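PDB 6NX0: Di-haem cytochrome c peroxidase family protein from Burkholderia thailandensis E264, which binds two c-type hemes and probably acts as a peroxidase, like the diheme cytochrome c peroxidases of its family. Local coordinates for residues A[197-207]-A[246-257]. Sequence-based numbering, arbitrary orientation.
Sequences TLAEQLRGPLF and ERMVRVLGEAMQ. With HEC (heme c), chain B.
Ala199 and Gly253 meet backbone to backbone, CA to CA at 3.7 Å, and this is where the segment 197-207 sits hardest against the helix carrying 246-257. Gly253 has no side chain to strike Ala199 O, which lets the two backbones close up; the Ala199 methyl rests on the Gly253 carbonyl. One turn on, Leu202 pushes into the helix: chi1 of 49° sets CG between its backbone N and carbonyl carbon, and from there CD2 reaches Met256 CB at 3.8 Å and the Leu252 backbone, while CD1 faces Val249. Phe207 adds to this apolar packing, meeting Val249 CG2 with its ring edge, through CZ. Met256 continues to the heme and meets its methyl edge, CG 3.7 Å from HEC CMB; Val108 and Phe109 of helix 99-109 also touch Met256. Gln201 and Pro205 instead lie over the water-bearing face, opposite the axial His126, in this diheme peroxidase of the CCP/MauG family, and Gln201 NE2 gives a weak hydrogen bond to the water that ligates the iron. The looser, watered side begins at Gln257, whose CG is anti to the backbone N (chi1 -162°): OE1 takes a weak bond from Ala199 N (3.3 Å) and shares a water with Leu198 N. A second water joins Ala199 O to Val249 O. Farther along, partly exposed Arg203 lays one guanidinium face over Val249 CG1, 3.6 Å from CZ, and offers NH2 to Glu246 OE2 in a salt bridge with the two planes only 12° apart; the modelled 2.3 Å is doubtfully short.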
# COMPACT_ATOMS: atom_id res chain seq x y z
N THR A 197 -3.98 -4.87 12.03
CA THR A 197 -2.98 -4.04 12.69
C THR A 197 -1.60 -4.38 12.16
O THR A 197 -1.38 -5.43 11.55
CB THR A 197 -2.97 -4.27 14.21
OG1 THR A 197 -2.53 -5.60 14.47
CG2 THR A 197 -4.35 -4.04 14.82
N LEU A 198 -0.67 -3.45 12.38
CA LEU A 198 0.74 -3.70 12.05
C LEU A 198 1.30 -4.91 12.79
O LEU A 198 2.12 -5.65 12.24
CB LEU A 198 1.55 -2.44 12.37
CG LEU A 198 1.25 -1.26 11.45
CD1 LEU A 198 1.81 0.05 12.02
CD2 LEU A 198 1.84 -1.52 10.06
N ALA A 199 0.89 -5.13 14.03
CA ALA A 199 1.38 -6.30 14.76
C ALA A 199 0.98 -7.59 14.06
O ALA A 199 1.80 -8.51 13.93
CB ALA A 199 0.86 -6.27 16.19
N GLU A 200 -0.27 -7.68 13.59
CA GLU A 200 -0.74 -8.86 12.88
C GLU A 200 -0.11 -9.00 11.50
O GLU A 200 0.09 -10.12 11.01
CB GLU A 200 -2.27 -8.80 12.75
CG GLU A 200 -2.88 -9.94 11.96
CD GLU A 200 -4.39 -9.81 11.72
OE1 GLU A 200 -5.01 -8.83 12.21
OE2 GLU A 200 -4.96 -10.70 11.06
N GLN A 201 0.19 -7.87 10.86
CA GLN A 201 0.70 -7.89 9.48
C GLN A 201 1.96 -8.75 9.36
O GLN A 201 2.13 -9.44 8.35
CB GLN A 201 0.98 -6.46 9.03
CG GLN A 201 1.47 -6.31 7.58
CD GLN A 201 2.93 -6.65 7.42
OE1 GLN A 201 3.72 -6.51 8.34
NE2 GLN A 201 3.29 -7.12 6.23
N LEU A 202 2.87 -8.67 10.32
CA LEU A 202 4.17 -9.25 10.00
C LEU A 202 4.15 -10.78 10.00
O LEU A 202 5.10 -11.39 9.51
CB LEU A 202 5.28 -8.71 10.91
CG LEU A 202 5.15 -8.64 12.41
CD1 LEU A 202 4.80 -9.97 13.00
CD2 LEU A 202 6.49 -8.14 12.97
N ARG A 203 3.06 -11.40 10.44
CA ARG A 203 2.92 -12.83 10.23
C ARG A 203 3.02 -13.19 8.75
O ARG A 203 3.50 -14.28 8.40
CB ARG A 203 1.57 -13.30 10.78
CG ARG A 203 1.40 -13.04 12.26
CD ARG A 203 0.00 -13.44 12.71
NE ARG A 203 -0.04 -13.71 14.15
CZ ARG A 203 0.28 -14.89 14.69
NH1 ARG A 203 0.67 -15.90 13.93
NH2 ARG A 203 0.23 -15.04 16.00
N GLY A 204 2.53 -12.33 7.87
CA GLY A 204 2.57 -12.59 6.45
C GLY A 204 3.97 -12.83 5.93
O GLY A 204 4.32 -13.95 5.54
N PRO A 205 4.81 -11.79 5.90
CA PRO A 205 6.16 -11.98 5.34
C PRO A 205 7.00 -13.00 6.09
O PRO A 205 7.77 -13.73 5.46
CB PRO A 205 6.78 -10.57 5.44
CG PRO A 205 5.93 -9.83 6.43
CD PRO A 205 4.55 -10.37 6.21
N LEU A 206 6.87 -13.09 7.42
CA LEU A 206 7.73 -14.00 8.17
C LEU A 206 7.52 -15.46 7.76
O LEU A 206 8.49 -16.22 7.69
CB LEU A 206 7.50 -13.85 9.67
CG LEU A 206 8.10 -12.61 10.33
CD1 LEU A 206 7.56 -12.48 11.74
CD2 LEU A 206 9.63 -12.64 10.33
N PHE A 207 6.27 -15.88 7.51
CA PHE A 207 6.00 -17.30 7.31
C PHE A 207 5.61 -17.67 5.89
O PHE A 207 5.42 -18.85 5.60
CB PHE A 207 4.94 -17.76 8.32
CG PHE A 207 5.34 -17.45 9.72
CD1 PHE A 207 6.48 -18.03 10.25
CD2 PHE A 207 4.63 -16.55 10.49
CE1 PHE A 207 6.89 -17.75 11.55
CE2 PHE A 207 5.03 -16.27 11.79
CZ PHE A 207 6.17 -16.87 12.31
N GLU A 246 3.61 -18.26 19.88
CA GLU A 246 2.69 -17.18 19.56
C GLU A 246 3.03 -15.91 20.34
O GLU A 246 2.86 -14.81 19.82
CB GLU A 246 1.24 -17.62 19.81
CG GLU A 246 0.75 -18.68 18.80
CD GLU A 246 0.95 -18.25 17.35
OE1 GLU A 246 1.53 -19.03 16.56
OE2 GLU A 246 0.54 -17.13 17.01
N ARG A 247 3.56 -16.05 21.55
CA ARG A 247 4.04 -14.88 22.29
C ARG A 247 5.20 -14.22 21.55
O ARG A 247 5.26 -12.98 21.43
CB ARG A 247 4.44 -15.32 23.70
CG ARG A 247 5.10 -14.28 24.56
CD ARG A 247 4.17 -13.19 24.98
NE ARG A 247 4.83 -12.31 25.93
CZ ARG A 247 4.42 -11.08 26.22
NH1 ARG A 247 3.34 -10.58 25.64
NH2 ARG A 247 5.11 -10.35 27.09
N MET A 248 6.13 -15.02 21.03
CA MET A 248 7.23 -14.45 20.25
C MET A 248 6.69 -13.62 19.09
O MET A 248 7.13 -12.49 18.86
CB MET A 248 8.16 -15.55 19.75
CG MET A 248 9.30 -15.08 18.81
SD MET A 248 10.41 -13.84 19.53
CE MET A 248 11.58 -14.91 20.35
N VAL A 249 5.74 -14.17 18.33
CA VAL A 249 5.21 -13.44 17.18
C VAL A 249 4.51 -12.17 17.65
O VAL A 249 4.65 -11.10 17.03
CB VAL A 249 4.27 -14.34 16.35
CG1 VAL A 249 3.60 -13.54 15.23
CG2 VAL A 249 5.03 -15.51 15.78
N ARG A 250 3.76 -12.25 18.74
CA ARG A 250 3.04 -11.08 19.22
C ARG A 250 4.00 -9.97 19.63
O ARG A 250 3.75 -8.81 19.33
CB ARG A 250 2.13 -11.44 20.39
CG ARG A 250 0.86 -12.17 19.93
CD ARG A 250 -0.21 -12.18 21.01
NE ARG A 250 0.28 -12.73 22.26
CZ ARG A 250 0.28 -14.02 22.58
NH1 ARG A 250 -0.20 -14.92 21.73
NH2 ARG A 250 0.76 -14.41 23.75
N VAL A 251 5.10 -10.30 20.30
CA VAL A 251 5.95 -9.21 20.77
C VAL A 251 6.82 -8.67 19.64
O VAL A 251 7.16 -7.48 19.65
CB VAL A 251 6.78 -9.62 22.00
CG1 VAL A 251 5.86 -10.08 23.12
CG2 VAL A 251 7.83 -10.64 21.66
N LEU A 252 7.16 -9.49 18.64
CA LEU A 252 7.76 -8.96 17.41
C LEU A 252 6.84 -7.91 16.80
O LEU A 252 7.29 -6.83 16.39
CB LEU A 252 8.01 -10.08 16.40
CG LEU A 252 9.16 -11.06 16.68
CD1 LEU A 252 9.19 -12.21 15.67
CD2 LEU A 252 10.47 -10.31 16.69
N GLY A 253 5.54 -8.21 16.77
CA GLY A 253 4.57 -7.26 16.27
C GLY A 253 4.44 -5.99 17.09
O GLY A 253 4.31 -4.90 16.53
N GLU A 254 4.45 -6.10 18.43
CA GLU A 254 4.40 -4.90 19.26
C GLU A 254 5.59 -3.99 18.97
O GLU A 254 5.44 -2.77 18.88
CB GLU A 254 4.41 -5.26 20.75
CG GLU A 254 3.16 -5.86 21.29
CD GLU A 254 3.26 -6.00 22.82
OE1 GLU A 254 3.07 -7.11 23.34
OE2 GLU A 254 3.58 -4.98 23.49
N ALA A 255 6.78 -4.57 18.87
CA ALA A 255 7.98 -3.78 18.61
C ALA A 255 7.90 -3.14 17.24
O ALA A 255 8.21 -1.96 17.07
CB ALA A 255 9.23 -4.67 18.72
N MET A 256 7.45 -3.91 16.26
CA MET A 256 7.38 -3.38 14.90
C MET A 256 6.36 -2.25 14.80
O MET A 256 6.59 -1.25 14.11
CB MET A 256 7.01 -4.50 13.94
CG MET A 256 7.14 -4.12 12.47
SD MET A 256 8.76 -3.47 12.01
CE MET A 256 9.70 -4.97 12.22
N GLN A 257 5.20 -2.41 15.44
CA GLN A 257 4.20 -1.35 15.47
C GLN A 257 4.80 -0.05 16.00
O GLN A 257 4.59 1.02 15.43
CB GLN A 257 3.02 -1.82 16.32
CG GLN A 257 1.74 -1.06 16.13
CD GLN A 257 0.57 -1.86 16.71
OE1 GLN A 257 -0.09 -2.66 16.01
NE2 GLN A 257 0.35 -1.69 18.01
FE HEC B . 6.37 -6.16 3.69
CHA HEC B . 3.21 -5.13 2.72
CHB HEC B . 5.90 -4.72 6.72
CHC HEC B . 9.00 -7.96 4.97
CHD HEC B . 6.80 -7.77 0.67
NA HEC B . 4.89 -5.05 4.51
C1A HEC B . 3.65 -4.76 3.96
C2A HEC B . 2.92 -3.96 4.90
C3A HEC B . 3.71 -3.76 5.96
C4A HEC B . 4.92 -4.52 5.78
CMA HEC B . 3.34 -3.04 7.26
CAA HEC B . 1.48 -3.44 4.68
CBA HEC B . 1.51 -2.03 4.13
CGA HEC B . 0.15 -1.51 3.74
O1A HEC B . 0.09 -0.28 3.44
O2A HEC B . -0.81 -2.33 3.60
NB HEC B . 7.27 -6.35 5.49
C1B HEC B . 6.89 -5.66 6.64
C2B HEC B . 7.77 -6.07 7.71
C3B HEC B . 8.57 -7.04 7.26
C4B HEC B . 8.29 -7.20 5.85
CMB HEC B . 7.70 -5.50 9.13
CAB HEC B . 9.69 -7.79 8.00
CBB HEC B . 9.08 -8.68 9.11
NC HEC B . 7.66 -7.56 2.96
C1C HEC B . 8.71 -8.14 3.66
C2C HEC B . 9.54 -8.81 2.68
C3C HEC B . 8.97 -8.75 1.48
C4C HEC B . 7.75 -7.98 1.64
CMC HEC B . 10.93 -9.40 3.00
CAC HEC B . 9.65 -9.01 0.12
CBC HEC B . 9.93 -10.51 -0.09
ND HEC B . 5.25 -6.35 2.01
C1D HEC B . 5.64 -7.06 0.85
C2D HEC B . 4.55 -7.04 -0.08
C3D HEC B . 3.44 -6.30 0.57
C4D HEC B . 3.93 -5.89 1.85
CMD HEC B . 4.51 -7.77 -1.41
CAD HEC B . 2.03 -6.05 -0.00
CBD HEC B . 1.29 -7.37 0.07
CGD HEC B . -0.21 -7.23 -0.09
O1D HEC B . -0.69 -6.09 -0.28
O2D HEC B . -0.87 -8.31 -0.10
O HOH W 1 -1.58 -1.03 13.63
O HOH W 2 2.21 -10.10 15.87
O HOH W 3 5.13 -7.89 4.20